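Local coordinates for N-acyl-D-glutamate deacylase (Bordetella bronchiseptica, PDB 3GIP), which catalyses the zinc-dependent hydrolysis of N-acyl-D-glutamate, releasing the free D-amino acid, as a member of the amidohydrolase superfamily, at residues G67-M72 with V90-C95; C95-A100 with A113-T118; P101-G106 with T118-D123. All coordinates share one frame; numbering follows the deposited sequence.

Overall arrangement
From the N terminus, the chain leaves strand 57-64 of the amidohydrolase TIM barrel, and contact 1 closes the loop that runs through helices 72-75 and 80-83 back to strand 87-92, at the zinc ligand Cys95. Contact 2 then opens on that same cysteine. Contacts 2 and 3 both lie in the long connection between strand 87-92 and helix 124-133, where their segments alternate, so the two loops cross instead of nesting, and they share Thr118. Contact 2 folds the return limb over residues 95-100 close to the metal; contact 3, its centre about 22 Å from the centre of the chain, joins the limbs near the surface, just ahead of helix 124-133.

Contact 1: residues G67-M72 with V90-C95; sequences GHDDLM and VVVGNC. With ZN (zinc ion), chain F.
Gly67 lies against Val92, CA to CA 4.7 Å, where two neighbouring parallel strands of the amidohydrolase TIM barrel, 57-64 and 87-92, give way to the loops that carry the active site. The peptide groups of Gly67 tie it to the end of strand 87-92 and the turn after it. Its N donates to Val91 O, and its O receives ND2 of Asn94 at 3.0 Å. The latter bond is almost straight (172° at the hydrogen) and lies in the carbonyl plane, on a lone pair, with the acceptor also close to the amide plane of Asn94. The carbonyl thus helps to hold the turn of that amide, while CA of Val92 adds a CA-H...O contact to Gly67 O.

His68 presents the edge of its ring to Asn94 and Cys95. CE1 lies 3.3 Å from Asn94 O, nearly in the ring plane, and 3.6 Å from SG of Cys95, a sulfur-aromatic contact at the ring edge. That sulfur binds zinc at 2.2 Å, beside His218 and His248, which places the ring next to the metal site.

Val92 packs against Asp69 and Asp70. CG1, anti to the carbonyl carbon (chi1 -57°), reaches the backbone between them, while CB lies 3.4 Å from OD2 of Asp70, the two side chains sliding past each other in opposite directions. Farther back on the strand, CG2 of Val90 touches Asp69 OD2, whose charge is paired with Lys82. The carboxylate of Asp70 takes a weak bond from Gly93 N at OD2, which also accepts a hydrogen bond from a water; that water sits 2.8 Å from ND1 of His68 and accepts a weak bond from Asn94 N.

Contact 2: residues C95-A100 with A113-T118; sequences CGVSAA and ALLGET. With ZN (zinc ion), chain F.
Val97 and Leu115 form the centre of a small apolar contact inside the long loop that follows strand 87-92 of the amidohydrolase TIM barrel, just beyond the zinc ligand Cys95. Their side chains cross obliquely: CB of Val97 lies 4.0 Å from CD1 of Leu115, and CG2 of Val97 sits 4.1 Å from CD2 of Leu115. Leu114, the last residue of a 3-10 segment, joins with its CD1 4.4 Å from Val97 CG2; its side chain lies about 4 Å from a bound acetate, which may mark a pocket near the metal.

Carbon-to-backbone packing makes the second group. The two methyls of Leu115 spread along the main chain of the first segment, CD2 near Val97 O and CD1 at 3.3 Å from Ser98 O. Chi1 (-58°) turns CG toward Val97, and chi2 (179°) carries CD1 on to the Ser98 carbonyl.

No hydrogen bond links 95-100 to 113-118; polar bonds tie the first segment to its surroundings and to itself. Gly96 N bonds to Ser185 OG, and the hydroxyl of Ser98 is paired with Gly145 N. The same OG donates to Ala100 O at 2.6 Å, arriving 41° out of that carbonyl's plane.

Contact 3: residues P101-G106 with T118-D123; sequences PAPLPG and TPLFAD
Leu120 packs its side chain against Ala102 and Pro103. Its CB sits 4.2 Å from CB of Ala102, and farther out its CD1 meets CD of Pro103 at 3.7 Å, the leucine crossing the proline at about a right angle. CG stands anti to the carbonyl carbon (chi1 -63°), and the next torsion (chi2 -175°) carries CD1 on to that proline. The same leucine also touches Leu71, Leu115 and Asn148, which links this surface contact to the interior and to helix 146-153.

Phe121 turns its CB away from the first segment, and its ring meets that of Tyr127; what it offers here is its carbonyl. Phe121 O lies 3.5 Å from CB of Ala102 and an equal distance from C of Pro101. Both segments belong to the long connection that leads from strand 87-92 of the TIM barrel to helix 124-133, and neither is regular helix or strand; they meet as two limbs of one loop.

Ala122 supplies the hydrogen bond between them: Ala102 N donates weakly to Ala122 O over 3.4 Å. That oxygen also lies 3.3 Å from CB of Pro101, a proline preceded by a cis peptide. Asp123 comes next, its CA 4.3 Å from CA of Pro101. It occupies the N-cap position of helix 124-133, with OD1 accepting a hydrogen bond from Ala126 N.

Contact 1: residues G67-M72 with V90-C95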
loop_
_atom_site.group_PDB
_atom_site.type_symbol
_atom_site.label_atom_id
_atom_site.label_comp_id
_atom_site.label_asym_id
_atom_site.label_seq_id
_atom_site.Cartn_x
_atom_site.Cartn_y
_atom_site.Cartn_z
ATOM N N GLY A 67 0.032 -1.535 1.347
ATOM C CA GLY A 67 -0.251 -2.952 1.339
ATOM C C GLY A 67 -0.928 -3.396 2.620
ATOM O O GLY A 67 -0.875 -2.704 3.637
ATOM N N HIS A 68 -1.599 -4.541 2.546
ATOM C CA HIS A 68 -2.265 -5.145 3.699
ATOM C C HIS A 68 -1.769 -6.583 3.761
ATOM O O HIS A 68 -2.451 -7.468 4.275
ATOM C CB HIS A 68 -3.786 -5.150 3.523
ATOM C CG HIS A 68 -4.433 -3.827 3.781
ATOM N ND1 HIS A 68 -4.354 -3.181 4.996
ATOM C CD2 HIS A 68 -5.185 -3.035 2.981
ATOM C CE1 HIS A 68 -5.031 -2.047 4.933
ATOM N NE2 HIS A 68 -5.545 -1.935 3.721
ATOM N N ASP A 69 -0.570 -6.801 3.232
ATOM C CA ASP A 69 0.027 -8.132 3.165
ATOM C C ASP A 69 0.757 -8.554 4.441
ATOM O O ASP A 69 1.541 -9.501 4.426
ATOM C CB ASP A 69 0.998 -8.171 1.985
ATOM C CG ASP A 69 0.455 -7.441 0.772
ATOM O OD1 ASP A 69 -0.262 -8.069 -0.039
ATOM O OD2 ASP A 69 0.731 -6.228 0.644
ATOM N N ASP A 70 0.469 -7.861 5.536
ATOM C CA ASP A 70 1.095 -8.121 6.832
ATOM C C ASP A 70 1.371 -9.583 7.162
ATOM O O ASP A 70 2.491 -9.945 7.533
ATOM C CB ASP A 70 0.231 -7.548 7.956
ATOM C CG ASP A 70 0.050 -6.056 7.850
ATOM O OD1 ASP A 70 0.490 -5.343 8.778
ATOM O OD2 ASP A 70 -0.533 -5.600 6.843
ATOM N N LEU A 71 0.344 -10.416 7.034
ATOM C CA LEU A 71 0.467 -11.830 7.378
ATOM C C LEU A 71 0.695 -12.778 6.209
ATOM O O LEU A 71 0.752 -13.991 6.400
ATOM C CB LEU A 71 -0.787 -12.274 8.130
ATOM C CG LEU A 71 -1.299 -11.325 9.213
ATOM C CD1 LEU A 71 -2.645 -11.822 9.716
ATOM C CD2 LEU A 71 -0.288 -11.219 10.343
ATOM N N MET A 72 0.834 -12.238 5.005
ATOM C CA MET A 72 1.025 -13.076 3.828
ATOM C C MET A 72 2.415 -13.673 3.686
ATOM O O MET A 72 2.601 -14.659 2.979
ATOM C CB MET A 72 0.683 -12.282 2.565
ATOM C CG MET A 72 -0.762 -11.822 2.518
ATOM S SD MET A 72 -1.919 -13.199 2.631
ATOM C CE MET A 72 -2.392 -13.106 4.331
ATOM N N VAL A 90 7.089 -3.424 -0.093
ATOM C CA VAL A 90 5.723 -3.112 0.289
ATOM C C VAL A 90 5.690 -2.571 1.705
ATOM O O VAL A 90 6.439 -3.024 2.572
ATOM C CB VAL A 90 4.787 -4.343 0.216
ATOM C CG1 VAL A 90 5.246 -5.424 1.188
ATOM C CG2 VAL A 90 3.356 -3.914 0.534
ATOM N N VAL A 91 4.842 -1.574 1.922
ATOM C CA VAL A 91 4.666 -0.991 3.241
ATOM C C VAL A 91 3.351 -1.576 3.748
ATOM O O VAL A 91 2.286 -1.325 3.176
ATOM C CB VAL A 91 4.561 0.548 3.177
ATOM C CG1 VAL A 91 4.379 1.116 4.582
ATOM C CG2 VAL A 91 5.815 1.128 2.530
ATOM N N VAL A 92 3.428 -2.377 4.806
ATOM C CA VAL A 92 2.238 -3.006 5.374
ATOM C C VAL A 92 1.795 -2.317 6.664
ATOM O O VAL A 92 2.450 -1.380 7.130
ATOM C CB VAL A 92 2.490 -4.505 5.671
ATOM C CG1 VAL A 92 2.934 -5.223 4.400
ATOM C CG2 VAL A 92 3.553 -4.653 6.758
ATOM N N GLY A 93 0.681 -2.780 7.230
ATOM C CA GLY A 93 0.173 -2.212 8.469
ATOM C C GLY A 93 -0.625 -0.939 8.285
ATOM O O GLY A 93 -0.599 -0.047 9.135
ATOM N N ASN A 94 -1.361 -0.866 7.183
ATOM C CA ASN A 94 -2.151 0.316 6.868
ATOM C C ASN A 94 -3.575 0.326 7.408
ATOM O O ASN A 94 -4.105 -0.697 7.846
ATOM C CB ASN A 94 -2.194 0.494 5.350
ATOM C CG ASN A 94 -0.898 1.031 4.799
ATOM O OD1 ASN A 94 -0.605 2.215 4.938
ATOM N ND2 ASN A 94 -0.106 0.163 4.180
ATOM N N CYS A 95 -4.175 1.513 7.372
ATOM C CA CYS A 95 -5.550 1.740 7.793
ATOM C C CYS A 95 -5.863 1.348 9.225
ATOM O O CYS A 95 -6.991 0.970 9.537
ATOM C CB CYS A 95 -6.499 1.013 6.843
ATOM S SG CYS A 95 -6.137 1.394 5.099
HETATM ZN ZN ZN F . -8.016 2.001 4.078
HETATM O O HOH W 1 -2.434 -3.619 6.933
#

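Contact 2: residues C95-A100 with A113-T118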
loop_
_atom_site.group_PDB
_atom_site.type_symbol
_atom_site.label_atom_id
_atom_site.label_comp_id
_atom_site.label_asym_id
_atom_site.label_seq_id
_atom_site.Cartn_x
_atom_site.Cartn_y
_atom_site.Cartn_z
ATOM N N CYS A 95 -4.175 1.513 7.372
ATOM C CA CYS A 95 -5.550 1.740 7.793
ATOM C C CYS A 95 -5.863 1.348 9.225
ATOM O O CYS A 95 -6.991 0.970 9.537
ATOM C CB CYS A 95 -6.499 1.013 6.843
ATOM S SG CYS A 95 -6.137 1.394 5.099
ATOM N N GLY A 96 -4.859 1.444 10.088
ATOM C CA GLY A 96 -5.062 1.119 11.489
ATOM C C GLY A 96 -4.877 -0.329 11.892
ATOM O O GLY A 96 -4.873 -0.628 13.084
ATOM N N VAL A 97 -4.713 -1.229 10.926
ATOM C CA VAL A 97 -4.545 -2.644 11.249
ATOM C C VAL A 97 -3.197 -3.189 10.804
ATOM O O VAL A 97 -2.783 -3.019 9.654
ATOM C CB VAL A 97 -5.682 -3.496 10.641
ATOM C CG1 VAL A 97 -6.990 -3.170 11.344
ATOM C CG2 VAL A 97 -5.797 -3.236 9.141
ATOM N N SER A 98 -2.516 -3.862 11.728
ATOM C CA SER A 98 -1.189 -4.401 11.457
ATOM C C SER A 98 -0.966 -5.785 12.058
ATOM O O SER A 98 -1.795 -6.285 12.816
ATOM C CB SER A 98 -0.140 -3.440 12.016
ATOM O OG SER A 98 -0.370 -3.205 13.403
ATOM N N ALA A 99 0.171 -6.385 11.716
ATOM C CA ALA A 99 0.528 -7.710 12.212
ATOM C C ALA A 99 0.708 -7.710 13.726
ATOM O O ALA A 99 0.473 -8.724 14.381
ATOM C CB ALA A 99 1.812 -8.186 11.544
ATOM N N ALA A 100 1.122 -6.573 14.273
ATOM C CA ALA A 100 1.350 -6.443 15.709
ATOM C C ALA A 100 1.114 -5.001 16.152
ATOM O O ALA A 100 1.150 -4.085 15.336
ATOM C CB ALA A 100 2.784 -6.868 16.039
ATOM N N ALA A 113 -10.078 -8.146 9.421
ATOM C CA ALA A 113 -10.286 -9.107 8.344
ATOM C C ALA A 113 -9.491 -8.699 7.107
ATOM O O ALA A 113 -9.287 -9.499 6.193
ATOM C CB ALA A 113 -11.771 -9.202 8.009
ATOM N N LEU A 114 -9.047 -7.449 7.075
ATOM C CA LEU A 114 -8.267 -6.963 5.948
ATOM C C LEU A 114 -6.881 -7.607 5.970
ATOM O O LEU A 114 -6.131 -7.501 5.000
ATOM C CB LEU A 114 -8.119 -5.437 6.014
ATOM C CG LEU A 114 -9.389 -4.582 5.947
ATOM C CD1 LEU A 114 -9.023 -3.115 6.129
ATOM C CD2 LEU A 114 -10.091 -4.802 4.614
ATOM N N LEU A 115 -6.555 -8.285 7.072
ATOM C CA LEU A 115 -5.247 -8.926 7.238
ATOM C C LEU A 115 -5.204 -10.438 7.017
ATOM O O LEU A 115 -4.289 -10.948 6.372
ATOM C CB LEU A 115 -4.699 -8.638 8.639
ATOM C CG LEU A 115 -4.514 -7.183 9.073
ATOM C CD1 LEU A 115 -3.993 -7.153 10.501
ATOM C CD2 LEU A 115 -3.546 -6.478 8.137
ATOM N N GLY A 116 -6.171 -11.155 7.579
ATOM C CA GLY A 116 -6.190 -12.602 7.426
ATOM C C GLY A 116 -6.530 -13.329 8.716
ATOM O O GLY A 116 -6.904 -12.700 9.705
ATOM N N GLU A 117 -6.381 -14.653 8.714
ATOM C CA GLU A 117 -6.700 -15.473 9.882
ATOM C C GLU A 117 -5.526 -15.776 10.812
ATOM O O GLU A 117 -5.732 -16.138 11.970
ATOM C CB GLU A 117 -7.329 -16.795 9.430
ATOM C CG GLU A 117 -8.674 -16.640 8.740
ATOM C CD GLU A 117 -9.780 -16.227 9.694
ATOM O OE1 GLU A 117 -10.904 -15.954 9.219
ATOM O OE2 GLU A 117 -9.531 -16.183 10.918
ATOM N N THR A 118 -4.303 -15.637 10.312
ATOM C CA THR A 118 -3.122 -15.907 11.126
ATOM C C THR A 118 -3.140 -15.098 12.418
ATOM O O THR A 118 -3.330 -13.883 12.394
ATOM C CB THR A 118 -1.823 -15.565 10.365
ATOM O OG1 THR A 118 -1.692 -16.430 9.233
ATOM C CG2 THR A 118 -0.610 -15.742 11.268
HETATM ZN ZN ZN F . -8.016 2.001 4.078
#

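Contact 3: residues P101-G106 with T118-D123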
loop_
_atom_site.group_PDB
_atom_site.type_symbol
_atom_site.label_atom_id
_atom_site.label_comp_id
_atom_site.label_asym_id
_atom_site.label_seq_id
_atom_site.Cartn_x
_atom_site.Cartn_y
_atom_site.Cartn_z
ATOM N N PRO A 101 0.870 -4.778 17.454
ATOM C CA PRO A 101 0.796 -5.772 18.530
ATOM C C PRO A 101 -0.534 -6.513 18.544
ATOM O O PRO A 101 -1.515 -6.066 17.951
ATOM C CB PRO A 101 0.993 -4.928 19.782
ATOM C CG PRO A 101 0.270 -3.671 19.421
ATOM C CD PRO A 101 0.760 -3.415 18.005
ATOM N N ALA A 102 -0.563 -7.644 19.239
ATOM C CA ALA A 102 -1.769 -8.452 19.335
ATOM C C ALA A 102 -2.804 -7.813 20.257
ATOM O O ALA A 102 -2.460 -7.191 21.265
ATOM C CB ALA A 102 -1.413 -9.852 19.836
ATOM N N PRO A 103 -4.092 -7.955 19.919
ATOM C CA PRO A 103 -5.157 -7.384 20.743
ATOM C C PRO A 103 -5.303 -8.157 22.043
ATOM O O PRO A 103 -4.838 -9.293 22.156
ATOM C CB PRO A 103 -6.389 -7.537 19.860
ATOM C CG PRO A 103 -6.109 -8.822 19.148
ATOM C CD PRO A 103 -4.657 -8.651 18.747
ATOM N N LEU A 104 -5.940 -7.535 23.026
ATOM C CA LEU A 104 -6.182 -8.198 24.301
ATOM C C LEU A 104 -7.170 -9.318 23.995
ATOM O O LEU A 104 -7.957 -9.215 23.057
ATOM C CB LEU A 104 -6.803 -7.222 25.299
ATOM C CG LEU A 104 -5.886 -6.134 25.864
ATOM C CD1 LEU A 104 -6.721 -5.061 26.535
ATOM C CD2 LEU A 104 -4.896 -6.759 26.851
ATOM N N PRO A 105 -7.137 -10.407 24.776
ATOM C CA PRO A 105 -8.065 -11.516 24.531
ATOM C C PRO A 105 -9.513 -11.036 24.505
ATOM O O PRO A 105 -9.962 -10.348 25.420
ATOM C CB PRO A 105 -7.795 -12.455 25.702
ATOM C CG PRO A 105 -6.344 -12.211 25.997
ATOM C CD PRO A 105 -6.244 -10.704 25.909
ATOM N N GLY A 106 -10.237 -11.394 23.450
ATOM C CA GLY A 106 -11.626 -10.985 23.349
ATOM C C GLY A 106 -11.843 -9.687 22.593
ATOM O O GLY A 106 -12.971 -9.374 22.215
ATOM N N THR A 118 -4.303 -15.637 10.312
ATOM C CA THR A 118 -3.122 -15.907 11.126
ATOM C C THR A 118 -3.140 -15.098 12.418
ATOM O O THR A 118 -3.330 -13.883 12.394
ATOM C CB THR A 118 -1.823 -15.565 10.365
ATOM O OG1 THR A 118 -1.692 -16.430 9.233
ATOM C CG2 THR A 118 -0.610 -15.742 11.268
ATOM N N PRO A 119 -2.955 -15.766 13.568
ATOM C CA PRO A 119 -2.951 -15.062 14.852
ATOM C C PRO A 119 -1.900 -13.957 14.826
ATOM O O PRO A 119 -0.771 -14.176 14.383
ATOM C CB PRO A 119 -2.606 -16.168 15.845
ATOM C CG PRO A 119 -3.251 -17.368 15.225
ATOM C CD PRO A 119 -2.860 -17.222 13.771
ATOM N N LEU A 120 -2.272 -12.772 15.293
ATOM C CA LEU A 120 -1.347 -11.646 15.297
ATOM C C LEU A 120 -0.139 -11.867 16.199
ATOM O O LEU A 120 -0.175 -12.678 17.126
ATOM C CB LEU A 120 -2.087 -10.367 15.700
ATOM C CG LEU A 120 -3.196 -9.955 14.725
ATOM C CD1 LEU A 120 -3.795 -8.620 15.143
ATOM C CD2 LEU A 120 -2.620 -9.858 13.320
ATOM N N PHE A 121 0.936 -11.142 15.908
ATOM C CA PHE A 121 2.175 -11.236 16.671
ATOM C C PHE A 121 2.113 -10.368 17.922
ATOM O O PHE A 121 1.447 -9.333 17.938
ATOM C CB PHE A 121 3.350 -10.816 15.789
ATOM C CG PHE A 121 3.664 -11.799 14.698
ATOM C CD1 PHE A 121 4.520 -12.871 14.935
ATOM C CD2 PHE A 121 3.078 -11.675 13.443
ATOM C CE1 PHE A 121 4.789 -13.807 13.934
ATOM C CE2 PHE A 121 3.339 -12.605 12.436
ATOM C CZ PHE A 121 4.195 -13.672 12.682
ATOM N N ALA A 122 2.805 -10.802 18.972
ATOM C CA ALA A 122 2.825 -10.080 20.241
ATOM C C ALA A 122 3.229 -8.617 20.081
ATOM O O ALA A 122 2.562 -7.721 20.596
ATOM C CB ALA A 122 3.772 -10.779 21.216
ATOM N N ASP A 123 4.334 -8.388 19.380
ATOM C CA ASP A 123 4.834 -7.038 19.143
ATOM C C ASP A 123 5.656 -7.004 17.865
ATOM O O ASP A 123 5.869 -8.035 17.227
ATOM C CB ASP A 123 5.692 -6.556 20.322
ATOM C CG ASP A 123 6.757 -7.562 20.731
ATOM O OD1 ASP A 123 7.312 -8.254 19.850
ATOM O OD2 ASP A 123 7.052 -7.648 21.943
#